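Local coordinates for Rubredoxin\:oxygen oxidoreductase (Desulfovibrio gigas, PDB 1E5D), which catalyses the four-electron reduction of dioxygen to two water molecules, using a diiron centre and flavin mononucleotide, at residues M190-A202 / V240-T252. Numbering follows the deposited sequence.
With OXY (oxygen molecule), chain E.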
loop_
_atom_site.group_PDB
_atom_site.type_symbol
_atom_site.label_atom_id
_atom_site.label_comp_id
_atom_site.label_asym_id
_atom_site.label_seq_id
_atom_site.Cartn_x
_atom_site.Cartn_y
_atom_site.Cartn_z
ATOM N N MET A 190 1.101 -22.973 -8.148
ATOM C CA MET A 190 0.345 -22.760 -9.381
ATOM C C MET A 190 -0.802 -21.784 -9.157
ATOM O O MET A 190 -1.058 -20.886 -9.954
ATOM C CB MET A 190 -0.208 -24.080 -9.894
ATOM C CG MET A 190 0.867 -24.970 -10.509
ATOM S SD MET A 190 0.140 -26.598 -10.826
ATOM C CE MET A 190 -1.103 -26.113 -12.029
ATOM N N ARG A 191 -1.475 -22.011 -8.038
ATOM C CA ARG A 191 -2.616 -21.166 -7.691
ATOM C C ARG A 191 -2.110 -19.758 -7.403
ATOM O O ARG A 191 -2.698 -18.782 -7.873
ATOM C CB ARG A 191 -3.370 -21.783 -6.522
ATOM C CG ARG A 191 -4.255 -20.867 -5.703
ATOM C CD ARG A 191 -5.166 -21.660 -4.762
ATOM N NE ARG A 191 -6.527 -21.726 -5.301
ATOM C CZ ARG A 191 -7.151 -22.845 -5.637
ATOM N NH1 ARG A 191 -6.538 -24.012 -5.484
ATOM N NH2 ARG A 191 -8.383 -22.792 -6.121
ATOM N N GLU A 192 -1.007 -19.666 -6.653
ATOM C CA GLU A 192 -0.495 -18.339 -6.319
ATOM C C GLU A 192 -0.185 -17.583 -7.603
ATOM O O GLU A 192 -0.434 -16.394 -7.745
ATOM C CB GLU A 192 0.746 -18.418 -5.438
ATOM C CG GLU A 192 0.460 -18.959 -4.045
ATOM C CD GLU A 192 1.663 -18.842 -3.125
ATOM O OE1 GLU A 192 2.769 -18.602 -3.661
ATOM O OE2 GLU A 192 1.482 -18.986 -1.894
ATOM N N TYR A 193 0.370 -18.337 -8.546
ATOM C CA TYR A 193 0.654 -17.739 -9.842
ATOM C C TYR A 193 -0.645 -17.374 -10.550
ATOM O O TYR A 193 -0.825 -16.235 -10.990
ATOM C CB TYR A 193 1.510 -18.686 -10.694
ATOM C CG TYR A 193 1.911 -17.968 -11.970
ATOM C CD1 TYR A 193 2.979 -17.085 -11.962
ATOM C CD2 TYR A 193 1.217 -18.165 -13.156
ATOM C CE1 TYR A 193 3.349 -16.423 -13.118
ATOM C CE2 TYR A 193 1.581 -17.504 -14.316
ATOM C CZ TYR A 193 2.648 -16.637 -14.287
ATOM O OH TYR A 193 3.024 -15.969 -15.429
ATOM N N TYR A 194 -1.577 -18.321 -10.663
ATOM C CA TYR A 194 -2.836 -18.020 -11.333
ATOM C C TYR A 194 -3.543 -16.833 -10.684
ATOM O O TYR A 194 -3.978 -15.910 -11.376
ATOM C CB TYR A 194 -3.805 -19.221 -11.332
ATOM C CG TYR A 194 -4.999 -18.998 -12.238
ATOM C CD1 TYR A 194 -4.923 -19.357 -13.579
ATOM C CD2 TYR A 194 -6.189 -18.436 -11.789
ATOM C CE1 TYR A 194 -5.996 -19.162 -14.427
ATOM C CE2 TYR A 194 -7.265 -18.235 -12.628
ATOM C CZ TYR A 194 -7.165 -18.602 -13.952
ATOM O OH TYR A 194 -8.225 -18.410 -14.809
ATOM N N ALA A 195 -3.694 -16.905 -9.368
ATOM C CA ALA A 195 -4.540 -15.948 -8.663
ATOM C C ALA A 195 -4.091 -14.508 -8.866
ATOM O O ALA A 195 -4.943 -13.613 -8.893
ATOM C CB ALA A 195 -4.587 -16.279 -7.173
ATOM N N ASN A 196 -2.782 -14.303 -9.005
ATOM C CA ASN A 196 -2.265 -12.937 -9.094
ATOM C C ASN A 196 -1.953 -12.438 -10.488
ATOM O O ASN A 196 -1.540 -11.277 -10.613
ATOM C CB ASN A 196 -1.005 -12.829 -8.218
ATOM C CG ASN A 196 -1.457 -12.798 -6.762
ATOM O OD1 ASN A 196 -1.885 -11.749 -6.278
ATOM N ND2 ASN A 196 -1.366 -13.953 -6.120
ATOM N N ILE A 197 -2.135 -13.230 -11.548
ATOM C CA ILE A 197 -1.951 -12.622 -12.866
ATOM C C ILE A 197 -2.968 -13.072 -13.908
ATOM O O ILE A 197 -3.360 -12.275 -14.764
ATOM C CB ILE A 197 -0.541 -12.899 -13.417
ATOM C CG1 ILE A 197 -0.348 -12.360 -14.837
ATOM C CG2 ILE A 197 -0.211 -14.370 -13.322
ATOM C CD1 ILE A 197 0.840 -11.428 -14.964
ATOM N N VAL A 198 -3.414 -14.321 -13.881
ATOM C CA VAL A 198 -4.352 -14.785 -14.899
ATOM C C VAL A 198 -5.810 -14.622 -14.479
ATOM O O VAL A 198 -6.690 -14.603 -15.344
ATOM C CB VAL A 198 -4.113 -16.271 -15.242
ATOM C CG1 VAL A 198 -4.966 -16.685 -16.427
ATOM C CG2 VAL A 198 -2.646 -16.522 -15.545
ATOM N N ASN A 199 -6.098 -14.510 -13.193
ATOM C CA ASN A 199 -7.455 -14.509 -12.684
ATOM C C ASN A 199 -8.434 -13.603 -13.411
ATOM O O ASN A 199 -9.559 -14.021 -13.715
ATOM C CB ASN A 199 -7.474 -14.101 -11.203
ATOM C CG ASN A 199 -8.672 -14.758 -10.533
ATOM O OD1 ASN A 199 -8.612 -15.934 -10.173
ATOM N ND2 ASN A 199 -9.742 -13.985 -10.391
ATOM N N PRO A 200 -8.111 -12.362 -13.730
ATOM C CA PRO A 200 -9.106 -11.539 -14.442
ATOM C C PRO A 200 -9.504 -12.141 -15.786
ATOM O O PRO A 200 -10.557 -11.771 -16.320
ATOM C CB PRO A 200 -8.392 -10.204 -14.655
ATOM C CG PRO A 200 -6.940 -10.534 -14.514
ATOM C CD PRO A 200 -6.874 -11.620 -13.469
ATOM N N TYR A 201 -8.714 -13.048 -16.341
ATOM C CA TYR A 201 -9.017 -13.673 -17.627
ATOM C C TYR A 201 -9.433 -15.125 -17.459
ATOM O O TYR A 201 -9.099 -16.012 -18.234
ATOM C CB TYR A 201 -7.812 -13.552 -18.569
ATOM C CG TYR A 201 -7.236 -12.151 -18.515
ATOM C CD1 TYR A 201 -7.887 -11.110 -19.165
ATOM C CD2 TYR A 201 -6.066 -11.888 -17.818
ATOM C CE1 TYR A 201 -7.375 -9.830 -19.124
ATOM C CE2 TYR A 201 -5.549 -10.609 -17.772
ATOM C CZ TYR A 201 -6.211 -9.593 -18.426
ATOM O OH TYR A 201 -5.701 -8.316 -18.381
ATOM N N ALA A 202 -10.190 -15.370 -16.396
ATOM C CA ALA A 202 -10.811 -16.668 -16.173
ATOM C C ALA A 202 -11.582 -17.139 -17.401
ATOM O O ALA A 202 -11.352 -18.266 -17.864
ATOM C CB ALA A 202 -11.696 -16.587 -14.929
ATOM N N VAL A 240 -3.958 -28.867 -16.322
ATOM C CA VAL A 240 -5.136 -28.376 -17.026
ATOM C C VAL A 240 -6.394 -28.507 -16.179
ATOM O O VAL A 240 -7.254 -27.630 -16.217
ATOM C CB VAL A 240 -5.339 -29.130 -18.355
ATOM C CG1 VAL A 240 -6.719 -28.838 -18.922
ATOM C CG2 VAL A 240 -4.245 -28.745 -19.328
ATOM N N GLN A 241 -6.482 -29.598 -15.424
ATOM C CA GLN A 241 -7.554 -29.763 -14.457
ATOM C C GLN A 241 -7.668 -28.506 -13.596
ATOM O O GLN A 241 -8.681 -27.821 -13.541
ATOM C CB GLN A 241 -7.259 -30.960 -13.566
ATOM C CG GLN A 241 -8.115 -32.196 -13.729
ATOM C CD GLN A 241 -7.854 -33.193 -12.606
ATOM O OE1 GLN A 241 -7.427 -32.828 -11.509
ATOM N NE2 GLN A 241 -8.112 -34.465 -12.891
ATOM N N LYS A 242 -6.554 -28.227 -12.930
ATOM C CA LYS A 242 -6.394 -27.121 -12.003
ATOM C C LYS A 242 -6.739 -25.774 -12.616
ATOM O O LYS A 242 -7.464 -25.002 -11.989
ATOM C CB LYS A 242 -4.946 -27.143 -11.487
ATOM C CG LYS A 242 -4.797 -28.177 -10.371
ATOM C CD LYS A 242 -5.308 -27.595 -9.056
ATOM C CE LYS A 242 -6.093 -28.622 -8.262
ATOM N NZ LYS A 242 -6.518 -28.102 -6.932
ATOM N N TYR A 243 -6.238 -25.493 -13.817
ATOM C CA TYR A 243 -6.519 -24.198 -14.432
ATOM C C TYR A 243 -8.018 -23.999 -14.591
ATOM O O TYR A 243 -8.538 -22.910 -14.353
ATOM C CB TYR A 243 -5.805 -24.046 -15.788
ATOM C CG TYR A 243 -4.571 -23.187 -15.596
ATOM C CD1 TYR A 243 -3.719 -23.505 -14.539
ATOM C CD2 TYR A 243 -4.258 -22.113 -16.406
ATOM C CE1 TYR A 243 -2.578 -22.764 -14.310
ATOM C CE2 TYR A 243 -3.112 -21.366 -16.170
ATOM C CZ TYR A 243 -2.278 -21.696 -15.120
ATOM O OH TYR A 243 -1.132 -20.967 -14.866
ATOM N N VAL A 244 -8.686 -25.082 -14.989
ATOM C CA VAL A 244 -10.142 -25.050 -15.095
ATOM C C VAL A 244 -10.752 -24.733 -13.735
ATOM O O VAL A 244 -11.587 -23.859 -13.577
ATOM C CB VAL A 244 -10.692 -26.383 -15.626
ATOM C CG1 VAL A 244 -12.215 -26.394 -15.570
ATOM C CG2 VAL A 244 -10.203 -26.635 -17.042
ATOM N N GLU A 245 -10.317 -25.459 -12.720
ATOM C CA GLU A 245 -10.721 -25.190 -11.347
ATOM C C GLU A 245 -10.376 -23.767 -10.929
ATOM O O GLU A 245 -11.193 -23.055 -10.338
ATOM C CB GLU A 245 -10.037 -26.190 -10.421
ATOM C CG GLU A 245 -10.360 -26.049 -8.945
ATOM C CD GLU A 245 -9.658 -27.134 -8.138
ATOM O OE1 GLU A 245 -9.367 -28.193 -8.742
ATOM O OE2 GLU A 245 -9.410 -26.922 -6.932
ATOM N N TYR A 246 -9.149 -23.326 -11.219
ATOM C CA TYR A 246 -8.807 -21.952 -10.862
ATOM C C TYR A 246 -9.760 -20.975 -11.546
ATOM O O TYR A 246 -10.246 -20.052 -10.897
ATOM C CB TYR A 246 -7.359 -21.593 -11.224
ATOM C CG TYR A 246 -6.328 -22.447 -10.518
ATOM C CD1 TYR A 246 -6.645 -23.034 -9.295
ATOM C CD2 TYR A 246 -5.067 -22.677 -11.051
ATOM C CE1 TYR A 246 -5.733 -23.821 -8.618
ATOM C CE2 TYR A 246 -4.152 -23.467 -10.378
ATOM C CZ TYR A 246 -4.489 -24.033 -9.166
ATOM O OH TYR A 246 -3.604 -24.824 -8.473
ATOM N N ALA A 247 -10.013 -21.166 -12.836
ATOM C CA ALA A 247 -10.838 -20.210 -13.568
ATOM C C ALA A 247 -12.295 -20.261 -13.128
ATOM O O ALA A 247 -13.019 -19.268 -13.268
ATOM C CB ALA A 247 -10.747 -20.462 -15.069
ATOM N N GLU A 248 -12.734 -21.408 -12.611
ATOM C CA GLU A 248 -14.145 -21.560 -12.244
ATOM C C GLU A 248 -14.452 -20.856 -10.927
ATOM O O GLU A 248 -15.578 -20.385 -10.759
ATOM C CB GLU A 248 -14.551 -23.038 -12.207
ATOM C CG GLU A 248 -15.354 -23.454 -13.428
ATOM C CD GLU A 248 -15.407 -24.938 -13.699
ATOM O OE1 GLU A 248 -14.967 -25.750 -12.858
ATOM O OE2 GLU A 248 -15.907 -25.319 -14.784
ATOM N N GLN A 249 -13.485 -20.763 -10.025
ATOM C CA GLN A 249 -13.664 -19.930 -8.837
ATOM C C GLN A 249 -14.910 -20.309 -8.052
ATOM O O GLN A 249 -15.737 -19.511 -7.618
ATOM C CB GLN A 249 -13.701 -18.456 -9.265
ATOM C CG GLN A 249 -12.322 -17.936 -9.667
ATOM C CD GLN A 249 -12.383 -16.543 -10.263
ATOM O OE1 GLN A 249 -12.436 -15.559 -9.522
ATOM N NE2 GLN A 249 -12.392 -16.430 -11.584
ATOM N N LYS A 250 -15.059 -21.625 -7.874
ATOM C CA LYS A 250 -16.213 -22.079 -7.103
ATOM C C LYS A 250 -15.951 -21.820 -5.625
ATOM O O LYS A 250 -14.847 -22.036 -5.119
ATOM C CB LYS A 250 -16.488 -23.555 -7.380
ATOM C CG LYS A 250 -17.482 -23.841 -8.490
ATOM C CD LYS A 250 -17.704 -22.610 -9.360
ATOM C CE LYS A 250 -19.096 -22.026 -9.153
ATOM N NZ LYS A 250 -19.465 -21.050 -10.215
ATOM N N PRO A 251 -16.964 -21.346 -4.912
ATOM C CA PRO A 251 -16.857 -21.110 -3.478
ATOM C C PRO A 251 -16.462 -22.357 -2.693
ATOM O O PRO A 251 -16.715 -23.483 -3.090
ATOM C CB PRO A 251 -18.280 -20.730 -3.070
ATOM C CG PRO A 251 -18.923 -20.232 -4.318
ATOM C CD PRO A 251 -18.286 -20.983 -5.450
ATOM N N THR A 252 -15.845 -22.115 -1.551
ATOM C CA THR A 252 -15.617 -23.078 -0.500
ATOM C C THR A 252 -16.013 -22.440 0.834
ATOM O O THR A 252 -16.364 -21.258 0.894
ATOM C CB THR A 252 -14.158 -23.546 -0.423
ATOM O OG1 THR A 252 -13.341 -22.410 -0.113
ATOM C CG2 THR A 252 -13.676 -24.079 -1.757
HETATM O O1 OXY E . 4.727 -13.220 -15.989
HETATM O O2 OXY E . 4.318 -12.250 -15.414
HETATM O O HOH W 1 -0.044 -21.517 -12.655
HETATM O O HOH W 2 -10.007 -20.843 -7.757
HETATM O O HOH W 3 -11.798 -13.800 -12.705
HETATM O O HOH W 4 -8.918 -18.523 -8.844
#
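Tyr194 of helix 183-198, in the lactamase-fold, diiron-bearing part of the chain, wedges its ring between Tyr243 and Tyr246 of helix 233-248, and this aromatic cluster forms the middle of the contact. Tyr194 CG lies anti to the backbone N (chi1 -170°), which sends the ring across to the other helix. One edge then points at the face of Tyr243 in a T-shaped pair, centroids 5.0 Å apart. One face of the Tyr194 ring takes a CH-pi contact from Tyr246 CB, 3.6 Å from its centroid; Val198 covers the opposite face. Past the ring, Tyr194 OH comes within 3.3 Å of Ala247 CB and bonds to Thr205 of helix 202-214.

The Tyr246 ring lies against the backbone of the first helix: Arg191 CA sits over one face, while Met190 CB approaches Tyr246 CE2 at 4.0 Å. The Arg191 guanidinium, steeply inclined to that ring, has Tyr246 CE1 over one of its own faces. Glu187 receives both the Tyr246 hydroxyl and, as a salt bridge, Arg191.

Polar links flank the cluster. Asn199 ND2 donates to Gln249 OE1 (3.2 Å, nearly straight at the hydrogen), but it reaches that oxygen from above the carbonyl plane. Gln335 N also bonds to OE1, and Asn199 ND2 has a second acceptor in Leu332 O. Water 3 joins Asn199 O to Gln249 NE2, with Ala202 CB packed 3.4 Å from the same NE2. At the other end, water 1 accepts from Tyr243 OH and donates to Met190 O; the same hydroxyl is also hydrogen-bonded to Phe167 N.

Tyr193, next to Tyr194 in the sequence, lines the dioxygen pocket beside the diiron site, and its OH makes a weak 3.3 Å bond to O1 of the oxygen molecule. An aromatic seam thus backs one wall of that pocket, its buried hydroxyls and amides tied by specific bonds.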